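Triphenylmethane reductase (Citrobacter sp., PDB 2JL1) probably reduces triphenylmethane dyes with NADPH as hydride donor, through an NADP-binding Rossmann domain of the NmrA-like family. Local coordinates at residues 226-231 and 247-252; 163-168 and 204-209. All blocks are in the same frame, centred on the assembly; numbering follows the deposited sequence.

Interaction 1. Residues 226-231 and 247-252; sequences VSFEEE and ITAAIY
In the helical part of this NmrA-like reductase, beyond the nucleotide-binding Rossmann sheet, Phe228 and Glu231 in the first turn of helix 228-237 pack against Ala249, Ala250 and Tyr252 of helix 242-256. The CA atoms of Phe228 and Ala249 lie 5.9 Å apart, consistent with a small residue allowing a close approach of two helices. The Ala249 methyl sits over one face of the Phe228 ring, displaced toward the rim, in a CH-pi contact with CB 4.2 Å from the ring centroid. A chi1 of -175° puts Phe228 CG anti to the backbone N; CD1 of the ring lies 3.6 Å from Ala249 O, and CE1 nears the methyls of Ala249 and Ala250. One turn on, Glu231 CG packs on the other flank of the Ala249 methyl, 4.0 Å from Ala249 CB. A capping box starts helix 228-237: Ser227 OG accepts from Glu230 N at 3.0 Å, while Glu230 OE1 receives the Ser227 N-H with its anti lone pair in a nearly straight bond (177°). Beyond Ala249, the Glu231 chain bends at chi2 and meets Tyr252 at about a right angle, carboxylate and ring planes 88° apart. A water joins Tyr252 OH to Glu231 OE2, weakly on the acid side, and OE2 itself lies at the tyrosine edge, 3.4 Å from Tyr252 CE2.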
loop_
_atom_site.group_PDB
_atom_site.type_symbol
_atom_site.label_atom_id
_atom_site.label_comp_id
_atom_site.label_asym_id
_atom_site.label_seq_id
_atom_site.Cartn_x
_atom_site.Cartn_y
_atom_site.Cartn_z
ATOM N N VAL A 226 -1.177 -21.864 27.654
ATOM C CA VAL A 226 -0.182 -21.138 28.469
ATOM C C VAL A 226 -0.177 -19.679 28.063
ATOM O O VAL A 226 -0.846 -19.316 27.111
ATOM C CB VAL A 226 1.262 -21.730 28.347
ATOM C CG1 VAL A 226 1.327 -23.155 28.917
ATOM C CG2 VAL A 226 1.751 -21.700 26.910
ATOM N N SER A 227 0.581 -18.850 28.786
ATOM C CA SER A 227 0.771 -17.458 28.406
ATOM C C SER A 227 1.707 -17.301 27.196
ATOM O O SER A 227 2.459 -18.214 26.855
ATOM C CB SER A 227 1.301 -16.655 29.602
ATOM O OG SER A 227 2.677 -16.914 29.864
ATOM N N PHE A 228 1.644 -16.138 26.555
ATOM C CA PHE A 228 2.625 -15.723 25.570
ATOM C C PHE A 228 4.074 -16.012 26.005
ATOM O O PHE A 228 4.849 -16.628 25.260
ATOM C CB PHE A 228 2.461 -14.235 25.285
ATOM C CG PHE A 228 3.350 -13.716 24.181
ATOM C CD1 PHE A 228 2.911 -13.722 22.860
ATOM C CD2 PHE A 228 4.607 -13.188 24.464
ATOM C CE1 PHE A 228 3.720 -13.227 21.831
ATOM C CE2 PHE A 228 5.424 -12.700 23.435
ATOM C CZ PHE A 228 4.974 -12.724 22.119
ATOM N N GLU A 229 4.437 -15.565 27.198
ATOM C CA GLU A 229 5.822 -15.700 27.666
ATOM C C GLU A 229 6.131 -17.162 28.025
ATOM O O GLU A 229 7.227 -17.652 27.760
ATOM C CB GLU A 229 6.110 -14.736 28.836
ATOM C CG GLU A 229 7.470 -13.982 28.774
ATOM C CD GLU A 229 7.667 -13.095 27.517
ATOM O OE1 GLU A 229 8.574 -13.417 26.721
ATOM O OE2 GLU A 229 6.936 -12.081 27.316
ATOM N N GLU A 230 5.157 -17.874 28.580
ATOM C CA GLU A 230 5.327 -19.306 28.794
ATOM C C GLU A 230 5.507 -20.063 27.466
ATOM O O GLU A 230 6.334 -20.964 27.378
ATOM C CB GLU A 230 4.170 -19.874 29.592
ATOM C CG GLU A 230 4.180 -19.464 31.067
ATOM C CD GLU A 230 2.908 -19.861 31.786
ATOM O OE1 GLU A 230 1.808 -19.783 31.190
ATOM O OE2 GLU A 230 3.010 -20.256 32.962
ATOM N N GLU A 231 4.753 -19.682 26.438
ATOM C CA GLU A 231 4.911 -20.289 25.107
ATOM C C GLU A 231 6.317 -20.092 24.531
ATOM O O GLU A 231 6.974 -21.069 24.162
ATOM C CB GLU A 231 3.861 -19.773 24.119
ATOM C CG GLU A 231 3.900 -20.478 22.740
ATOM C CD GLU A 231 3.479 -21.953 22.794
ATOM O OE1 GLU A 231 2.798 -22.371 23.759
ATOM O OE2 GLU A 231 3.834 -22.691 21.862
ATOM N N ILE A 247 7.807 -15.566 16.790
ATOM C CA ILE A 247 6.830 -15.477 15.699
ATOM C C ILE A 247 5.635 -16.416 15.954
ATOM O O ILE A 247 4.475 -16.048 15.768
ATOM C CB ILE A 247 7.456 -15.865 14.319
ATOM C CG1 ILE A 247 8.736 -15.068 14.016
ATOM C CG2 ILE A 247 6.407 -15.729 13.188
ATOM C CD1 ILE A 247 8.547 -13.577 13.725
ATOM N N THR A 248 5.945 -17.629 16.381
ATOM C CA THR A 248 4.938 -18.640 16.651
ATOM C C THR A 248 4.018 -18.198 17.806
ATOM O O THR A 248 2.789 -18.257 17.688
ATOM C CB THR A 248 5.627 -19.967 16.966
ATOM O OG1 THR A 248 6.394 -20.364 15.814
ATOM C CG2 THR A 248 4.618 -21.055 17.316
ATOM N N ALA A 249 4.618 -17.764 18.915
ATOM C CA ALA A 249 3.832 -17.244 20.040
ATOM C C ALA A 249 2.983 -16.056 19.598
ATOM O O ALA A 249 1.877 -15.871 20.111
ATOM C CB ALA A 249 4.717 -16.853 21.193
ATOM N N ALA A 250 3.484 -15.244 18.660
ATOM C CA ALA A 250 2.740 -14.053 18.258
ATOM C C ALA A 250 1.532 -14.449 17.414
ATOM O O ALA A 250 0.478 -13.810 17.482
ATOM C CB ALA A 250 3.630 -13.062 17.507
ATOM N N ILE A 251 1.693 -15.506 16.623
ATOM C CA ILE A 251 0.605 -15.998 15.768
ATOM C C ILE A 251 -0.484 -16.624 16.659
ATOM O O ILE A 251 -1.674 -16.415 16.424
ATOM C CB ILE A 251 1.144 -16.993 14.694
ATOM C CG1 ILE A 251 1.868 -16.209 13.576
ATOM C CG2 ILE A 251 0.019 -17.816 14.074
ATOM C CD1 ILE A 251 2.706 -17.124 12.592
ATOM N N TYR A 252 -0.075 -17.368 17.691
ATOM C CA TYR A 252 -1.046 -17.934 18.631
ATOM C C TYR A 252 -1.782 -16.812 19.368
ATOM O O TYR A 252 -2.970 -16.890 19.591
ATOM C CB TYR A 252 -0.348 -18.818 19.657
ATOM C CG TYR A 252 0.116 -20.176 19.165
ATOM C CD1 TYR A 252 -0.595 -20.892 18.198
ATOM C CD2 TYR A 252 1.230 -20.778 19.740
ATOM C CE1 TYR A 252 -0.174 -22.159 17.783
ATOM C CE2 TYR A 252 1.666 -22.047 19.341
ATOM C CZ TYR A 252 0.958 -22.724 18.362
ATOM O OH TYR A 252 1.378 -23.971 17.999
HETATM O O HOH W 1 3.299 -25.409 19.941
#

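Interaction 2. Residues 163-168 and 204-209; sequences TNAGSG and WTFDEL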
loop_
_atom_site.group_PDB
_atom_site.type_symbol
_atom_site.label_atom_id
_atom_site.label_comp_id
_atom_site.label_asym_id
_atom_site.label_seq_id
_atom_site.Cartn_x
_atom_site.Cartn_y
_atom_site.Cartn_z
ATOM N N THR A 163 0.031 -24.261 23.464
ATOM C CA THR A 163 -0.114 -23.007 22.712
ATOM C C THR A 163 -0.570 -21.907 23.630
ATOM O O THR A 163 -1.131 -22.173 24.673
ATOM C CB THR A 163 -1.252 -23.083 21.646
ATOM O OG1 THR A 163 -2.516 -22.891 22.291
ATOM C CG2 THR A 163 -1.261 -24.402 20.924
ATOM N N ASN A 164 -0.394 -20.661 23.206
ATOM C CA ASN A 164 -1.073 -19.553 23.877
ATOM C C ASN A 164 -2.265 -19.017 23.072
ATOM O O ASN A 164 -2.589 -17.836 23.176
ATOM C CB ASN A 164 -0.084 -18.419 24.209
ATOM C CG ASN A 164 0.722 -17.970 23.004
ATOM O OD1 ASN A 164 1.298 -18.791 22.297
ATOM N ND2 ASN A 164 0.776 -16.659 22.766
ATOM N N ALA A 165 -2.951 -19.899 22.335
ATOM C CA ALA A 165 -4.085 -19.516 21.475
ATOM C C ALA A 165 -5.440 -19.521 22.167
ATOM O O ALA A 165 -6.429 -19.070 21.594
ATOM C CB ALA A 165 -4.150 -20.425 20.244
ATOM N N GLY A 166 -5.499 -20.024 23.393
ATOM C CA GLY A 166 -6.766 -20.240 24.076
ATOM C C GLY A 166 -7.755 -21.026 23.227
ATOM O O GLY A 166 -7.412 -22.068 22.631
ATOM N N SER A 167 -8.981 -20.505 23.158
ATOM C CA SER A 167 -10.038 -21.098 22.388
ATOM C C SER A 167 -10.236 -20.297 21.110
ATOM O O SER A 167 -11.305 -20.314 20.532
ATOM C CB SER A 167 -11.334 -21.141 23.219
ATOM O OG SER A 167 -11.825 -19.830 23.459
ATOM N N GLY A 168 -9.177 -19.610 20.671
ATOM C CA GLY A 168 -9.174 -18.877 19.434
ATOM C C GLY A 168 -9.538 -19.776 18.258
ATOM O O GLY A 168 -9.142 -20.946 18.185
ATOM N N TRP A 204 -11.708 -24.520 13.362
ATOM C CA TRP A 204 -11.373 -25.464 14.433
ATOM C C TRP A 204 -10.686 -24.711 15.569
ATOM O O TRP A 204 -10.364 -23.524 15.446
ATOM C CB TRP A 204 -10.458 -26.569 13.876
ATOM C CG TRP A 204 -9.209 -26.071 13.109
ATOM C CD1 TRP A 204 -9.147 -25.743 11.793
ATOM C CD2 TRP A 204 -7.865 -25.921 13.620
ATOM N NE1 TRP A 204 -7.874 -25.369 11.448
ATOM C CE2 TRP A 204 -7.059 -25.480 12.542
ATOM C CE3 TRP A 204 -7.271 -26.122 14.875
ATOM C CZ2 TRP A 204 -5.683 -25.214 12.682
ATOM C CZ3 TRP A 204 -5.909 -25.859 15.024
ATOM C CH2 TRP A 204 -5.125 -25.407 13.934
ATOM N N THR A 205 -10.496 -25.388 16.690
ATOM C CA THR A 205 -9.797 -24.803 17.804
ATOM C C THR A 205 -8.687 -25.790 18.136
ATOM O O THR A 205 -8.695 -26.951 17.648
ATOM C CB THR A 205 -10.733 -24.618 19.024
ATOM O OG1 THR A 205 -11.288 -25.891 19.387
ATOM C CG2 THR A 205 -11.892 -23.625 18.688
ATOM N N PHE A 206 -7.762 -25.375 18.984
ATOM C CA PHE A 206 -6.693 -26.296 19.384
ATOM C C PHE A 206 -7.165 -27.440 20.288
ATOM O O PHE A 206 -6.627 -28.543 20.215
ATOM C CB PHE A 206 -5.498 -25.537 19.949
ATOM C CG PHE A 206 -4.677 -24.888 18.885
ATOM C CD1 PHE A 206 -4.940 -23.582 18.484
ATOM C CD2 PHE A 206 -3.673 -25.608 18.226
ATOM C CE1 PHE A 206 -4.193 -22.980 17.475
ATOM C CE2 PHE A 206 -2.919 -25.005 17.177
ATOM C CZ PHE A 206 -3.194 -23.693 16.806
ATOM N N ASP A 207 -8.184 -27.189 21.110
ATOM C CA ASP A 207 -8.896 -28.276 21.792
ATOM C C ASP A 207 -9.329 -29.372 20.824
ATOM O O ASP A 207 -9.096 -30.551 21.091
ATOM C CB ASP A 207 -10.113 -27.754 22.563
ATOM C CG ASP A 207 -9.752 -27.220 23.925
ATOM O OD1 ASP A 207 -8.553 -27.183 24.280
ATOM O OD2 ASP A 207 -10.678 -26.870 24.674
ATOM N N GLU A 208 -9.955 -28.976 19.718
ATOM C CA GLU A 208 -10.402 -29.875 18.656
ATOM C C GLU A 208 -9.235 -30.605 17.987
ATOM O O GLU A 208 -9.322 -31.796 17.712
ATOM C CB GLU A 208 -11.167 -29.118 17.564
ATOM C CG GLU A 208 -11.797 -30.073 16.558
ATOM C CD GLU A 208 -12.661 -29.406 15.508
ATOM O OE1 GLU A 208 -12.877 -28.172 15.565
ATOM O OE2 GLU A 208 -13.152 -30.158 14.635
ATOM N N LEU A 209 -8.151 -29.874 17.708
ATOM C CA LEU A 209 -6.960 -30.499 17.165
ATOM C C LEU A 209 -6.405 -31.584 18.089
ATOM O O LEU A 209 -5.952 -32.630 17.610
ATOM C CB LEU A 209 -5.858 -29.449 16.886
ATOM C CG LEU A 209 -4.563 -29.985 16.240
ATOM C CD1 LEU A 209 -4.870 -30.760 14.946
ATOM C CD2 LEU A 209 -3.601 -28.831 15.956
HETATM O O HOH W 2 -9.075 -24.510 22.134
HETATM O O HOH W 3 -7.934 -22.571 19.811
#
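Thr163 and Ala165, where strand 160-163 runs into a loop, meet Phe206 in the first turn of helix 206-217. The apolar contacts centre on the Phe206 ring. Thr163 CG2 lies over one face in a CH-pi contact, 4.1 Å from the centroid and 21° off the normal; Trp204 CZ3 lies over the centre of the opposite face. Ala165 CB approaches obliquely, 3.7 Å from Phe206 CD1, and Thr205 CG2 rests against the carbonyl oxygens of Ser167 and Gly168.

Hydrogen bonds shape each side. Thr163 OG1 is held between its backbone N and carbonyl carbon (chi1 80°), where it accepts from Ala165 N in an ST turn and also bonds His223 NE2. A type II' turn from Ala165 to Gly168 follows. Thr205 OG1 caps the helix through a weak bond from Glu208 N.

Water makes the polar link: one molecule donates to Gly166 O and to Gly168 O and accepts from Phe206 N, 2.9 Å away, while a second connects Gly166 O with Asp207 N. Around this core, Tyr252 of helix 242-256 meets Phe206 edge-to-face, helix 277-285 packs on Trp204 and Leu209, and strand 160-163 pairs with strand 222-225.

In the fold
Interactions 1 and 2, with centres 12 Å apart, join at Asn164. Its ND2 lies 3.0 Å from Ala249 O, a probable hydrogen bond to helix 242-256, and its side chain also touches Phe228 and Glu231. The two-stranded parallel sheet adds a second tie: Val226 N stands 3.0 Å from Thr163 O. Tyr252 belongs to both neighbourhoods, since the residue that meets Glu231 in interaction 1 also packs its CB 3.1 Å from Asn164 OD1 in interaction 2. Neither contact binds the cofactor directly; the side chains of Tyr252 and Trp204 are about 11 and 10 Å from the bound NADP. Trp204 also lies about 4 Å from a glycerol, probably from the crystallisation liquor.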